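Local coordinates for sugar ABC transporter (Sugar-binding protein) (Bacillus halodurans, PDB 4YO7) that probably serves as the sugar-binding component of an ABC transporter and holds myo-inositol in the cleft between its two lobes, at residues F58-A70 with Q282-V294. Residues are numbered along the deposited sequence; the frame is centred on the assembly and turned at random.
Sequences FLTYMQDAMKEEA and QDAKGQGATSVKV. With INS (1,2,3,4,5,6-hexahydroxy-cyclohexane), chain F.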
loop_
_atom_site.group_PDB
_atom_site.type_symbol
_atom_site.label_atom_id
_atom_site.label_comp_id
_atom_site.label_asym_id
_atom_site.label_seq_id
_atom_site.Cartn_x
_atom_site.Cartn_y
_atom_site.Cartn_z
ATOM N N PHE A 58 -4.961 4.204 4.033
ATOM C CA PHE A 58 -5.241 3.657 2.714
ATOM C C PHE A 58 -6.086 2.385 2.785
ATOM O O PHE A 58 -7.061 2.224 2.022
ATOM C CB PHE A 58 -3.934 3.400 1.967
ATOM C CG PHE A 58 -4.119 2.703 0.650
ATOM C CD1 PHE A 58 -4.391 3.437 -0.500
ATOM C CD2 PHE A 58 -4.063 1.329 0.557
ATOM C CE1 PHE A 58 -4.572 2.803 -1.721
ATOM C CE2 PHE A 58 -4.253 0.692 -0.679
ATOM C CZ PHE A 58 -4.504 1.444 -1.803
ATOM N N LEU A 59 -5.757 1.479 3.706
ATOM C CA LEU A 59 -6.415 0.184 3.713
ATOM C C LEU A 59 -7.876 0.300 4.136
ATOM O O LEU A 59 -8.695 -0.553 3.802
ATOM C CB LEU A 59 -5.660 -0.807 4.594
ATOM C CG LEU A 59 -4.378 -1.358 3.972
ATOM C CD1 LEU A 59 -3.675 -2.213 4.994
ATOM C CD2 LEU A 59 -4.611 -2.149 2.646
ATOM N N THR A 60 -8.221 1.372 4.834
ATOM C CA THR A 60 -9.617 1.574 5.191
ATOM C C THR A 60 -10.460 1.745 3.937
ATOM O O THR A 60 -11.568 1.212 3.850
ATOM C CB THR A 60 -9.795 2.776 6.135
ATOM O OG1 THR A 60 -9.148 2.474 7.370
ATOM C CG2 THR A 60 -11.282 3.051 6.416
ATOM N N TYR A 61 -9.935 2.463 2.949
ATOM C CA TYR A 61 -10.657 2.618 1.690
ATOM C C TYR A 61 -10.783 1.263 0.988
ATOM O O TYR A 61 -11.810 0.959 0.380
ATOM C CB TYR A 61 -9.961 3.620 0.779
ATOM C CG TYR A 61 -9.981 5.035 1.304
ATOM C CD1 TYR A 61 -11.112 5.827 1.182
ATOM C CD2 TYR A 61 -8.874 5.574 1.933
ATOM C CE1 TYR A 61 -11.134 7.117 1.675
ATOM C CE2 TYR A 61 -8.885 6.860 2.424
ATOM C CZ TYR A 61 -10.019 7.629 2.289
ATOM O OH TYR A 61 -10.048 8.925 2.776
HETATM N N MSE A 62 -9.744 0.444 1.088
HETATM C CA MSE A 62 -9.781 -0.856 0.424
HETATM C C MSE A 62 -10.824 -1.743 1.079
HETATM O O MSE A 62 -11.617 -2.379 0.394
HETATM C CB MSE A 62 -8.419 -1.551 0.450
HETATM C CG MSE A 62 -8.419 -2.764 -0.496
HETATM SE SE MSE A 62 -6.728 -3.749 -0.364
HETATM C CE MSE A 62 -7.103 -4.804 1.235
ATOM N N GLN A 63 -10.844 -1.760 2.406
ATOM C CA GLN A 63 -11.821 -2.561 3.157
ATOM C C GLN A 63 -13.258 -2.115 2.877
ATOM O O GLN A 63 -14.136 -2.952 2.707
ATOM C CB GLN A 63 -11.537 -2.472 4.649
ATOM C CG GLN A 63 -12.603 -3.111 5.592
ATOM C CD GLN A 63 -12.133 -4.413 6.189
ATOM O OE1 GLN A 63 -11.390 -5.162 5.571
ATOM N NE2 GLN A 63 -12.526 -4.657 7.430
ATOM N N ASP A 64 -13.491 -0.805 2.813
ATOM C CA ASP A 64 -14.837 -0.296 2.501
ATOM C C ASP A 64 -15.260 -0.757 1.106
ATOM O O ASP A 64 -16.436 -1.095 0.876
ATOM C CB ASP A 64 -14.890 1.237 2.578
ATOM C CG ASP A 64 -14.816 1.766 4.011
ATOM O OD1 ASP A 64 -14.977 0.975 4.966
ATOM O OD2 ASP A 64 -14.617 2.990 4.177
ATOM N N ALA A 65 -14.307 -0.781 0.178
ATOM C CA ALA A 65 -14.595 -1.240 -1.182
ATOM C C ALA A 65 -14.892 -2.749 -1.211
ATOM O O ALA A 65 -15.762 -3.186 -1.978
ATOM C CB ALA A 65 -13.445 -0.915 -2.118
HETATM N N MSE A 66 -14.193 -3.534 -0.380
HETATM C CA MSE A 66 -14.483 -4.975 -0.272
HETATM C C MSE A 66 -15.894 -5.180 0.256
HETATM O O MSE A 66 -16.647 -6.000 -0.266
HETATM C CB MSE A 66 -13.459 -5.704 0.623
HETATM C CG MSE A 66 -12.087 -5.673 0.042
HETATM SE SE MSE A 66 -10.912 -6.917 0.986
HETATM C CE MSE A 66 -10.729 -6.020 2.656
ATOM N N LYS A 67 -16.268 -4.431 1.286
ATOM C CA LYS A 67 -17.596 -4.586 1.868
ATOM C C LYS A 67 -18.694 -4.180 0.878
ATOM O O LYS A 67 -19.741 -4.825 0.785
ATOM C CB LYS A 67 -17.696 -3.773 3.162
ATOM C CG LYS A 67 -16.834 -4.340 4.267
ATOM C CD LYS A 67 -17.039 -3.608 5.589
ATOM C CE LYS A 67 -16.279 -4.287 6.722
ATOM N NZ LYS A 67 -16.547 -3.656 8.057
ATOM N N GLU A 68 -18.463 -3.116 0.121
ATOM C CA GLU A 68 -19.437 -2.683 -0.876
ATOM C C GLU A 68 -19.626 -3.735 -1.970
ATOM O O GLU A 68 -20.760 -4.028 -2.390
ATOM C CB GLU A 68 -19.006 -1.354 -1.503
ATOM C CG GLU A 68 -19.273 -0.129 -0.652
ATOM C CD GLU A 68 -20.557 0.604 -1.022
ATOM O OE1 GLU A 68 -21.182 0.274 -2.055
ATOM O OE2 GLU A 68 -20.938 1.524 -0.270
ATOM N N GLU A 69 -18.525 -4.318 -2.434
ATOM C CA GLU A 69 -18.606 -5.337 -3.475
ATOM C C GLU A 69 -19.255 -6.617 -2.938
ATOM O O GLU A 69 -20.040 -7.253 -3.635
ATOM C CB GLU A 69 -17.224 -5.615 -4.050
ATOM C CG GLU A 69 -17.200 -6.644 -5.165
ATOM C CD GLU A 69 -17.961 -6.228 -6.397
ATOM O OE1 GLU A 69 -17.939 -5.028 -6.749
ATOM O OE2 GLU A 69 -18.568 -7.117 -7.034
ATOM N N ALA A 70 -18.954 -6.967 -1.694
ATOM C CA ALA A 70 -19.456 -8.210 -1.089
ATOM C C ALA A 70 -20.995 -8.215 -1.021
ATOM O O ALA A 70 -21.620 -9.271 -1.071
ATOM C CB ALA A 70 -18.872 -8.376 0.283
ATOM N N GLN A 282 -2.697 4.814 -5.982
ATOM C CA GLN A 282 -2.895 3.388 -5.793
ATOM C C GLN A 282 -4.400 3.178 -5.638
ATOM O O GLN A 282 -5.059 3.836 -4.841
ATOM C CB GLN A 282 -2.137 2.852 -4.567
ATOM C CG GLN A 282 -2.069 1.339 -4.587
ATOM C CD GLN A 282 -1.427 0.660 -3.414
ATOM O OE1 GLN A 282 -1.341 -0.563 -3.411
ATOM N NE2 GLN A 282 -1.012 1.404 -2.407
ATOM N N ASP A 283 -4.929 2.257 -6.417
ATOM C CA ASP A 283 -6.373 2.112 -6.559
ATOM C C ASP A 283 -6.936 1.210 -5.469
ATOM O O ASP A 283 -7.105 0.001 -5.676
ATOM C CB ASP A 283 -6.675 1.556 -7.938
ATOM C CG ASP A 283 -8.162 1.555 -8.275
ATOM O OD1 ASP A 283 -8.995 2.013 -7.470
ATOM O OD2 ASP A 283 -8.491 1.100 -9.388
ATOM N N ALA A 284 -7.238 1.812 -4.319
ATOM C CA ALA A 284 -7.791 1.076 -3.191
ATOM C C ALA A 284 -9.121 0.406 -3.545
ATOM O O ALA A 284 -9.346 -0.774 -3.199
ATOM C CB ALA A 284 -7.975 2.002 -1.984
ATOM N N LYS A 285 -9.995 1.160 -4.219
ATOM C CA LYS A 285 -11.313 0.652 -4.572
ATOM C C LYS A 285 -11.193 -0.526 -5.530
ATOM O O LYS A 285 -11.836 -1.554 -5.339
ATOM C CB LYS A 285 -12.181 1.751 -5.183
ATOM C CG LYS A 285 -13.586 1.273 -5.555
ATOM C CD LYS A 285 -14.641 2.374 -5.384
ATOM C CE LYS A 285 -16.060 1.795 -5.374
ATOM N NZ LYS A 285 -16.426 1.156 -4.057
ATOM N N GLY A 286 -10.353 -0.381 -6.544
ATOM C CA GLY A 286 -10.092 -1.453 -7.487
ATOM C C GLY A 286 -9.518 -2.701 -6.838
ATOM O O GLY A 286 -9.971 -3.815 -7.096
ATOM N N GLN A 287 -8.521 -2.526 -5.981
ATOM C CA GLN A 287 -7.967 -3.662 -5.268
ATOM C C GLN A 287 -9.001 -4.368 -4.405
ATOM O O GLN A 287 -9.092 -5.596 -4.427
ATOM C CB GLN A 287 -6.772 -3.231 -4.415
ATOM C CG GLN A 287 -5.579 -2.790 -5.259
ATOM C CD GLN A 287 -4.399 -2.364 -4.415
ATOM O OE1 GLN A 287 -4.411 -2.499 -3.198
ATOM N NE2 GLN A 287 -3.391 -1.831 -5.062
ATOM N N GLY A 288 -9.794 -3.604 -3.650
ATOM C CA GLY A 288 -10.772 -4.216 -2.773
ATOM C C GLY A 288 -11.892 -4.922 -3.526
ATOM O O GLY A 288 -12.182 -6.084 -3.242
ATOM N N ALA A 289 -12.498 -4.255 -4.512
ATOM C CA ALA A 289 -13.584 -4.862 -5.290
ATOM C C ALA A 289 -13.090 -6.060 -6.063
ATOM O O ALA A 289 -13.746 -7.101 -6.094
ATOM C CB ALA A 289 -14.199 -3.860 -6.244
ATOM N N THR A 290 -11.911 -5.936 -6.659
ATOM C CA THR A 290 -11.392 -7.035 -7.464
ATOM C C THR A 290 -11.024 -8.244 -6.608
ATOM O O THR A 290 -11.259 -9.396 -7.021
ATOM C CB THR A 290 -10.179 -6.586 -8.312
ATOM O OG1 THR A 290 -10.566 -5.492 -9.155
ATOM C CG2 THR A 290 -9.707 -7.706 -9.207
ATOM N N SER A 291 -10.483 -8.013 -5.414
ATOM C CA SER A 291 -10.156 -9.132 -4.522
ATOM C C SER A 291 -11.412 -9.943 -4.197
ATOM O O SER A 291 -11.399 -11.166 -4.207
ATOM C CB SER A 291 -9.518 -8.627 -3.221
ATOM O OG SER A 291 -8.247 -8.078 -3.469
ATOM N N VAL A 292 -12.496 -9.238 -3.901
ATOM C CA VAL A 292 -13.762 -9.906 -3.637
ATOM C C VAL A 292 -14.280 -10.674 -4.864
ATOM O O VAL A 292 -14.724 -11.823 -4.740
ATOM C CB VAL A 292 -14.828 -8.908 -3.146
ATOM C CG1 VAL A 292 -16.198 -9.558 -3.073
ATOM C CG2 VAL A 292 -14.433 -8.430 -1.776
ATOM N N LYS A 293 -14.211 -10.059 -6.037
ATOM C CA LYS A 293 -14.681 -10.711 -7.246
ATOM C C LYS A 293 -13.902 -11.994 -7.537
ATOM O O LYS A 293 -14.478 -13.016 -7.923
ATOM C CB LYS A 293 -14.594 -9.751 -8.444
ATOM C CG LYS A 293 -15.555 -8.603 -8.383
ATOM C CD LYS A 293 -15.304 -7.652 -9.564
ATOM C CE LYS A 293 -16.031 -6.333 -9.442
ATOM N NZ LYS A 293 -17.458 -6.443 -9.830
ATOM N N VAL A 294 -12.588 -11.928 -7.354
ATOM C CA VAL A 294 -11.732 -13.062 -7.614
ATOM C C VAL A 294 -12.008 -14.182 -6.604
ATOM O O VAL A 294 -12.056 -15.358 -6.957
ATOM C CB VAL A 294 -10.264 -12.624 -7.593
ATOM C CG1 VAL A 294 -9.316 -13.806 -7.644
ATOM C CG2 VAL A 294 -10.014 -11.706 -8.795
HETATM C C1 INS F . -0.007 -0.096 3.665
HETATM C C2 INS F . -0.405 1.374 3.755
HETATM C C3 INS F . 0.327 2.150 2.660
HETATM C C4 INS F . -0.017 1.610 1.268
HETATM C C5 INS F . 0.344 0.111 1.203
HETATM C C6 INS F . -0.383 -0.651 2.302
HETATM O O1 INS F . -0.702 -0.875 4.676
HETATM O O2 INS F . -1.813 1.456 3.542
HETATM O O3 INS F . -0.084 3.543 2.795
HETATM O O4 INS F . 0.770 2.287 0.276
HETATM O O5 INS F . -0.094 -0.402 -0.066
HETATM O O6 INS F . 0.056 -2.064 2.239
HETATM O O HOH W 1 -16.487 -1.673 -4.213
HETATM O O HOH W 2 -17.801 -3.837 -9.282
#
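Ala65 is the knob of this helix pair: its methyl sits among Ala284, Lys285, Gly288 and Ala289, with CB 3.6 Å from Lys285 CA. Small residues suit this spot, because the axes of 58-70 and 284-294 approach to 7.2 Å at a crossing angle of -41°. Gly288, with no side chain, lets the two backbones close in, its CA 4.5 Å from Met66 CA. Met66, present as selenomethionine, lays its CG 3.3 Å from Gly288 O. Farther along, branched Val292 spreads its two methyls, CG2 against Met66 CB and CG1 against Glu69 CG and Ala70.

Near the ligand the packing turns aromatic. With CG anti to the backbone N (chi1 174°), Phe58 swings its ring toward Ala284, whose CB lies 3.5 Å from Phe58 CE1. The amide of Gln282 lies over one face of this ring, its plane tilted 15° from it and NE2 offset toward the rim, while Gln282 O meets the ring edge in plane.

Both helices belong to the same lobe of a two-lobed protein of the periplasmic-binding-protein fold, flanking its six-stranded parallel sheet, and their N-terminal ends point to the inositol cleft.

Polar bonds then fix the amide at that cleft. Gln282 NE2 gives a nearly straight bond to inositol O5 (3.1 Å), and OE1 accepts from Gln287 NE2, which holds the donor edge toward the ligand; Gln287 OE1 in turn takes a bond from Asn133. Asp283, at the N-cap of 284-294, accepts from Gly286 N through its side-chain OD1.

At the far end Lys293 NZ forms a salt bridge with Glu69 OE2 (3.1 Å), approaching from above the carboxylate plane; Tyr73 OH also bonds this oxygen, and a water links Glu69 OE1 to the same ammonium. Another water joins Lys285 NZ to Ala65 O.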